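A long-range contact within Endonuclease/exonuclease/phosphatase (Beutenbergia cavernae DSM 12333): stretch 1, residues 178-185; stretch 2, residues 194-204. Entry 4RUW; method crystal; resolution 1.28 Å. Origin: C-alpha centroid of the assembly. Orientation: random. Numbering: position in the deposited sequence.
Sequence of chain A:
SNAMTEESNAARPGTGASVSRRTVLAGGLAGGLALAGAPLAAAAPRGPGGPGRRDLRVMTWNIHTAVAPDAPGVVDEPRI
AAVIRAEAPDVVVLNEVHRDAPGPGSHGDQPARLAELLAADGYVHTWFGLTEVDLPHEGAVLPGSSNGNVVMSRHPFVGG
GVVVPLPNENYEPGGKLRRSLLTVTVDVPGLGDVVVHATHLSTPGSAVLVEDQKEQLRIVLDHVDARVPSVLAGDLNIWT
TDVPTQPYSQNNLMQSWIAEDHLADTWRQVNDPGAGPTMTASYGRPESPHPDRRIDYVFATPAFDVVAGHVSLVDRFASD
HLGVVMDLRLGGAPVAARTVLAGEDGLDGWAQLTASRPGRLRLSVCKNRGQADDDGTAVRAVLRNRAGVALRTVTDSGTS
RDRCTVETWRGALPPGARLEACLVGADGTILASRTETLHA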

ATOM      1  N   ARG A 178       1.394 -19.397  -5.428  1.00 13.55           N
ATOM      2  CA  ARG A 178       2.470 -18.774  -4.665  1.00 13.24           C
ATOM      3  C   ARG A 178       2.037 -17.538  -3.884  1.00 12.86           C
ATOM      4  O   ARG A 178       2.677 -17.193  -2.884  1.00 14.63           O
ATOM      5  CB  ARG A 178       3.627 -18.381  -5.583  1.00 14.78           C
ATOM      6  CG  ARG A 178       4.228 -19.543  -6.344  1.00 15.90           C
ATOM      7  CD  ARG A 178       5.267 -19.076  -7.348  1.00 18.24           C
ATOM      8  NE  ARG A 178       5.726 -20.192  -8.171  1.00 20.21           N
ATOM      9  CZ  ARG A 178       6.737 -20.997  -7.858  1.00 21.90           C
ATOM     10  NH1 ARG A 178       7.420 -20.810  -6.735  1.00 23.77           N
ATOM     11  NH2 ARG A 178       7.063 -21.995  -8.671  1.00 23.21           N
ATOM     12  N   ARG A 179       0.986 -16.854  -4.340  1.00 12.31           N
ATOM     13  CA  ARG A 179       0.583 -15.574  -3.753  1.00 12.13           C
ATOM     14  C   ARG A 179      -0.907 -15.613  -3.461  1.00 11.72           C
ATOM     15  O   ARG A 179      -1.672 -16.283  -4.173  1.00 12.75           O
ATOM     16  CB  ARG A 179       0.864 -14.424  -4.726  1.00 12.48           C
ATOM     17  CG  ARG A 179       2.305 -14.352  -5.218  1.00 13.34           C
ATOM     18  CD  ARG A 179       3.301 -14.140  -4.100  1.00 13.89           C
ATOM     19  NE  ARG A 179       4.659 -14.134  -4.631  1.00 14.36           N
ATOM     20  CZ  ARG A 179       5.742 -13.865  -3.916  1.00 16.09           C
ATOM     21  NH1 ARG A 179       5.621 -13.575  -2.630  1.00 18.20           N
ATOM     22  NH2 ARG A 179       6.938 -13.874  -4.494  1.00 17.61           N
ATOM     23  N   SER A 180      -1.345 -14.894  -2.433  1.00 11.42           N
ATOM     24  CA  SER A 180      -2.776 -14.784  -2.167  1.00 11.05           C
ATOM     25  C   SER A 180      -3.112 -13.498  -1.436  1.00 11.49           C
ATOM     26  O   SER A 180      -2.221 -12.793  -0.942  1.00 12.19           O
ATOM     27  CB  SER A 180      -3.285 -15.988  -1.369  1.00 12.67           C
ATOM     28  OG  SER A 180      -2.775 -15.971  -0.046  1.00 13.13           O
ATOM     29  N   LEU A 181      -4.406 -13.204  -1.382  1.00 11.93           N
ATOM     30  CA  LEU A 181      -4.952 -12.066  -0.663  1.00 11.47           C
ATOM     31  C   LEU A 181      -5.723 -12.582   0.543  1.00 11.62           C
ATOM     32  O   LEU A 181      -6.519 -13.518   0.413  1.00 12.76           O
ATOM     33  CB  LEU A 181      -5.901 -11.308  -1.584  1.00 12.76           C
ATOM     34  CG  LEU A 181      -6.828 -10.286  -0.935  1.00 13.62           C
ATOM     35  CD1 LEU A 181      -6.050  -9.095  -0.427  1.00 15.42           C
ATOM     36  CD2 LEU A 181      -7.911  -9.859  -1.907  1.00 14.35           C
ATOM     37  N   LEU A 182      -5.470 -11.992   1.711  1.00 11.45           N
ATOM     38  CA  LEU A 182      -6.211 -12.299   2.928  1.00 11.68           C
ATOM     39  C   LEU A 182      -7.073 -11.097   3.292  1.00 11.76           C
ATOM     40  O   LEU A 182      -6.575  -9.982   3.387  1.00 12.71           O
ATOM     41  CB  LEU A 182      -5.248 -12.602   4.076  1.00 11.85           C
ATOM     42  CG  LEU A 182      -5.866 -12.693   5.472  1.00 12.95           C
ATOM     43  CD1 LEU A 182      -6.919 -13.798   5.531  1.00 14.55           C
ATOM     44  CD2 LEU A 182      -4.786 -12.899   6.521  1.00 14.12           C
ATOM     45  N   THR A 183      -8.369 -11.324   3.494  1.00 11.98           N
ATOM     46  CA  THR A 183      -9.270 -10.252   3.888  1.00 12.68           C
ATOM     47  C   THR A 183      -9.972 -10.615   5.188  1.00 12.61           C
ATOM     48  O   THR A 183     -10.507 -11.714   5.324  1.00 13.67           O
ATOM     49  CB  THR A 183     -10.321  -9.980   2.786  1.00 13.71           C
ATOM     50  OG1 THR A 183      -9.644  -9.590   1.584  1.00 14.07           O
ATOM     51  CG2 THR A 183     -11.296  -8.892   3.212  1.00 15.08           C
ATOM     52  N   VAL A 184      -9.968  -9.687   6.139  1.00 12.71           N
ATOM     53  CA  VAL A 184     -10.681  -9.880   7.389  1.00 13.66           C
ATOM     54  C   VAL A 184     -11.188  -8.535   7.889  1.00 13.03           C
ATOM     55  O   VAL A 184     -10.554  -7.511   7.679  1.00 14.53           O
ATOM     56  CB  VAL A 184      -9.795 -10.585   8.440  1.00 16.48           C
ATOM     57  CG1 VAL A 184      -8.634  -9.696   8.877  1.00 17.51           C
ATOM     58  CG2 VAL A 184     -10.639 -11.067   9.620  1.00 18.86           C
ATOM     59  N   THR A 185     -12.353  -8.534   8.518  1.00 13.16           N
ATOM     60  CA  THR A 185     -12.911  -7.319   9.077  1.00 13.21           C
ATOM     61  C   THR A 185     -12.569  -7.226  10.552  1.00 12.94           C
ATOM     62  O   THR A 185     -12.742  -8.197  11.300  1.00 13.74           O
ATOM     63  CB  THR A 185     -14.431  -7.275   8.891  1.00 14.40           C
ATOM     64  OG1 THR A 185     -14.716  -7.284   7.491  1.00 15.87           O
ATOM     65  CG2 THR A 185     -15.019  -6.030   9.513  1.00 15.75           C
ATOM     66  N   VAL A 194     -13.647  -2.115  10.079  1.00 12.37           N
ATOM     67  CA  VAL A 194     -12.664  -1.727   9.072  1.00 12.85           C
ATOM     68  C   VAL A 194     -12.254  -3.006   8.353  1.00 11.78           C
ATOM     69  O   VAL A 194     -11.843  -3.963   9.003  1.00 12.49           O
ATOM     70  CB  VAL A 194     -11.425  -1.050   9.711  1.00 13.34           C
ATOM     71  CG1 VAL A 194     -10.383  -0.749   8.642  1.00 13.80           C
ATOM     72  CG2 VAL A 194     -11.833   0.215  10.456  1.00 14.43           C
ATOM     73  N   VAL A 195     -12.378  -3.032   7.027  1.00 12.09           N
ATOM     74  CA  VAL A 195     -11.959  -4.200   6.272  1.00 12.07           C
ATOM     75  C   VAL A 195     -10.462  -4.117   5.990  1.00 11.99           C
ATOM     76  O   VAL A 195      -9.985  -3.121   5.453  1.00 13.58           O
ATOM     77  CB  VAL A 195     -12.742  -4.327   4.954  1.00 12.82           C
ATOM     78  CG1 VAL A 195     -12.332  -5.589   4.214  1.00 14.26           C
ATOM     79  CG2 VAL A 195     -14.248  -4.329   5.229  1.00 14.42           C
ATOM     80  N   VAL A 196      -9.726  -5.152   6.389  1.00 12.02           N
ATOM     81  CA  VAL A 196      -8.286  -5.213   6.191  1.00 11.89           C
ATOM     82  C   VAL A 196      -7.948  -6.222   5.108  1.00 11.83           C
ATOM     83  O   VAL A 196      -8.283  -7.408   5.230  1.00 13.00           O
ATOM     84  CB  VAL A 196      -7.585  -5.596   7.516  1.00 12.57           C
ATOM     85  CG1 VAL A 196      -6.074  -5.704   7.328  1.00 13.97           C
ATOM     86  CG2 VAL A 196      -7.928  -4.606   8.619  1.00 13.83           C
ATOM     87  N   HIS A 197      -7.303  -5.740   4.050  1.00 12.11           N
ATOM     88  CA  HIS A 197      -6.826  -6.583   2.967  1.00 12.25           C
ATOM     89  C   HIS A 197      -5.309  -6.656   3.051  1.00 12.12           C
ATOM     90  O   HIS A 197      -4.631  -5.625   3.020  1.00 13.90           O
ATOM     91  CB  HIS A 197      -7.218  -5.990   1.613  1.00 12.43           C
ATOM     92  CG  HIS A 197      -8.687  -5.784   1.429  1.00 12.61           C
ATOM     93  ND1 HIS A 197      -9.557  -6.814   1.108  1.00 14.06           N
ATOM     94  CD2 HIS A 197      -9.448  -4.667   1.497  1.00 13.72           C
ATOM     95  CE1 HIS A 197     -10.778  -6.333   0.990  1.00 13.94           C
ATOM     96  NE2 HIS A 197     -10.740  -5.027   1.214  1.00 13.92           N
ATOM     97  N   ALA A 198      -4.784  -7.875   3.154  1.00 11.43           N
ATOM     98  CA  ALA A 198      -3.354  -8.135   3.332  1.00 11.24           C
ATOM     99  C   ALA A 198      -2.845  -8.951   2.160  1.00 10.97           C
ATOM    100  O   ALA A 198      -3.410 -10.008   1.854  1.00 12.04           O
ATOM    101  CB  ALA A 198      -3.138  -8.914   4.614  1.00 12.97           C
ATOM    102  N   THR A 199      -1.783  -8.507   1.496  1.00 11.15           N
ATOM    103  CA  THR A 199      -1.257  -9.305   0.407  1.00 11.33           C
ATOM    104  C   THR A 199       0.234  -9.075   0.194  1.00 10.76           C
ATOM    105  O   THR A 199       0.882  -8.302   0.921  1.00 11.26           O
ATOM    106  CB  THR A 199      -2.074  -9.094  -0.901  1.00 13.00           C
ATOM    107  OG1 THR A 199      -1.781 -10.143  -1.836  1.00 13.32           O
ATOM    108  CG2 THR A 199      -1.758  -7.759  -1.537  1.00 14.11           C
ATOM    109  N   HIS A 200       0.759  -9.771  -0.808  1.00 11.51           N
ATOM    110  CA  HIS A 200       2.174  -9.789  -1.148  1.00 11.14           C
ATOM    111  C   HIS A 200       2.184 -10.288  -2.598  1.00 10.96           C
ATOM    112  O   HIS A 200       1.723 -11.399  -2.884  1.00 11.84           O
ATOM    113  CB  HIS A 200       2.910 -10.741  -0.190  1.00 11.48           C
ATOM    114  CG  HIS A 200       4.390 -10.831  -0.393  1.00 11.99           C
ATOM    115  ND1 HIS A 200       5.180 -11.621   0.408  1.00 13.59           N
ATOM    116  CD2 HIS A 200       5.222 -10.248  -1.291  1.00 12.73           C
ATOM    117  CE1 HIS A 200       6.437 -11.526   0.014  1.00 13.27           C
ATOM    118  NE2 HIS A 200       6.489 -10.709  -1.019  1.00 13.52           N
ATOM    119  N   LEU A 201       2.629  -9.446  -3.528  1.00 11.21           N
ATOM    120  CA  LEU A 201       2.588  -9.803  -4.945  1.00 11.30           C
ATOM    121  C   LEU A 201       3.913 -10.392  -5.421  1.00 11.03           C
ATOM    122  O   LEU A 201       4.922 -10.295  -4.713  1.00 12.24           O
ATOM    123  CB  LEU A 201       2.236  -8.578  -5.797  1.00 11.97           C
ATOM    124  CG  LEU A 201       0.957  -7.837  -5.414  1.00 12.92           C
ATOM    125  CD1 LEU A 201       0.699  -6.732  -6.406  1.00 15.00           C
ATOM    126  CD2 LEU A 201      -0.243  -8.772  -5.291  1.00 13.63           C
ATOM    127  N   SER A 202       3.927 -10.960  -6.622  1.00 12.02           N
ATOM    128  CA  SER A 202       5.171 -11.459  -7.189  1.00 12.11           C
ATOM    129  C   SER A 202       6.213 -10.356  -7.312  1.00 12.54           C
ATOM    130  O   SER A 202       5.883  -9.178  -7.409  1.00 13.21           O
ATOM    131  CB  SER A 202       4.933 -12.034  -8.578  1.00 13.79           C
ATOM    132  OG  SER A 202       4.154 -13.208  -8.539  1.00 14.08           O
ATOM    133  N   THR A 203       7.474 -10.758  -7.327  1.00 13.68           N
ATOM    134  CA  THR A 203       8.571  -9.845  -7.618  1.00 15.03           C
ATOM    135  C   THR A 203       8.599  -9.543  -9.111  1.00 15.33           C
ATOM    136  O   THR A 203       8.177 -10.365  -9.918  1.00 17.85           O
ATOM    137  CB  THR A 203       9.917 -10.467  -7.236  1.00 16.86           C
ATOM    138  OG1 THR A 203      10.146 -11.631  -8.042  1.00 20.61           O
ATOM    139  CG2 THR A 203       9.928 -10.840  -5.763  1.00 18.94           C
ATOM    140  N   PRO A 204       9.092  -8.358  -9.496  1.00 14.28           N
ATOM    141  CA  PRO A 204       9.124  -8.014 -10.921  1.00 15.64           C
ATOM    142  C   PRO A 204      10.405  -8.530 -11.573  1.00 16.19           C
ATOM    143  O   PRO A 204      11.166  -7.759 -12.154  1.00 18.51           O
ATOM    144  CB  PRO A 204       9.106  -6.485 -10.899  1.00 16.52           C
ATOM    145  CG  PRO A 204       9.850  -6.144  -9.650  1.00 16.11           C
ATOM    146  CD  PRO A 204       9.513  -7.228  -8.646  1.00 15.48           C
TER
HETATM  147  O   HOH W   1       5.052 -15.330  -7.250  1.00 17.28           O
HETATM  148  O   HOH W   2       7.999 -13.727  -7.396  1.00 22.40           O
HETATM  149  O   HOH W   3       0.898 -13.406  -1.175  1.00 12.68           O

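Neighbouring antiparallel strands are usually stitched by their backbones, but where the regular ladder gives out, side chains and water can take over the work. The pairing of residues 178-185 with 194-204 illustrates the principle, the strands running at 164° to one another and the two stretches burying 696 Å² between them.

Arg178 takes no part. Arg179 has more of its surface covered by the other stretch than any other residue of stretch 1: its side chain runs beside the segment from His200 to Thr203, laying one guanidinium face over Leu201 O (3.7 Å from Arg179 CZ) and placing NH1 over a face of the His200 ring, 3.4 Å from His200 NE2. Water extends this reach. One molecule accepts from Arg179 NE (2.9 Å) and hydrogen-bonds Ser202 OG (2.6 Å); a second accepts from both Arg179 NH2 (3.1 Å) and Thr203 N (3.0 Å).

At Ser180 the backbones are linked indirectly. A third water accepts from Ser180 N (3.0 Å) and donates to His200 O (2.8 Å), while Ser180 O receives a hydrogen bond from Thr199 OG1 (2.8 Å), a side chain serving a main-chain acceptor.

Leu181 reaches along its face of the sheet, with CD1 3.9 Å from His197 CB and 4.0 Å from Thr199 CB. The regular ladder is clear at Leu182, whose N donates to Ala198 O (2.9 Å, nearly linear at 179°) and whose O accepts from Ala198 N (2.8 Å).

Thr183 and His197 form a non-hydrogen-bonded backbone pair, and here their side chains hydrogen-bond: Thr183 OG1 meets His197 ND1 at the ring edge, 2.8 Å away. Thr183 CG2 also packs against Val195 CG1 at 3.6 Å. Val184 restores the reciprocal backbone pattern, its N donating to Val196 O (3.0 Å) and its O accepting from Val196 N (2.8 Å). Thr185, paired with Val195, adds a CA-H...O contact from its CA to Val194 O (3.5 Å).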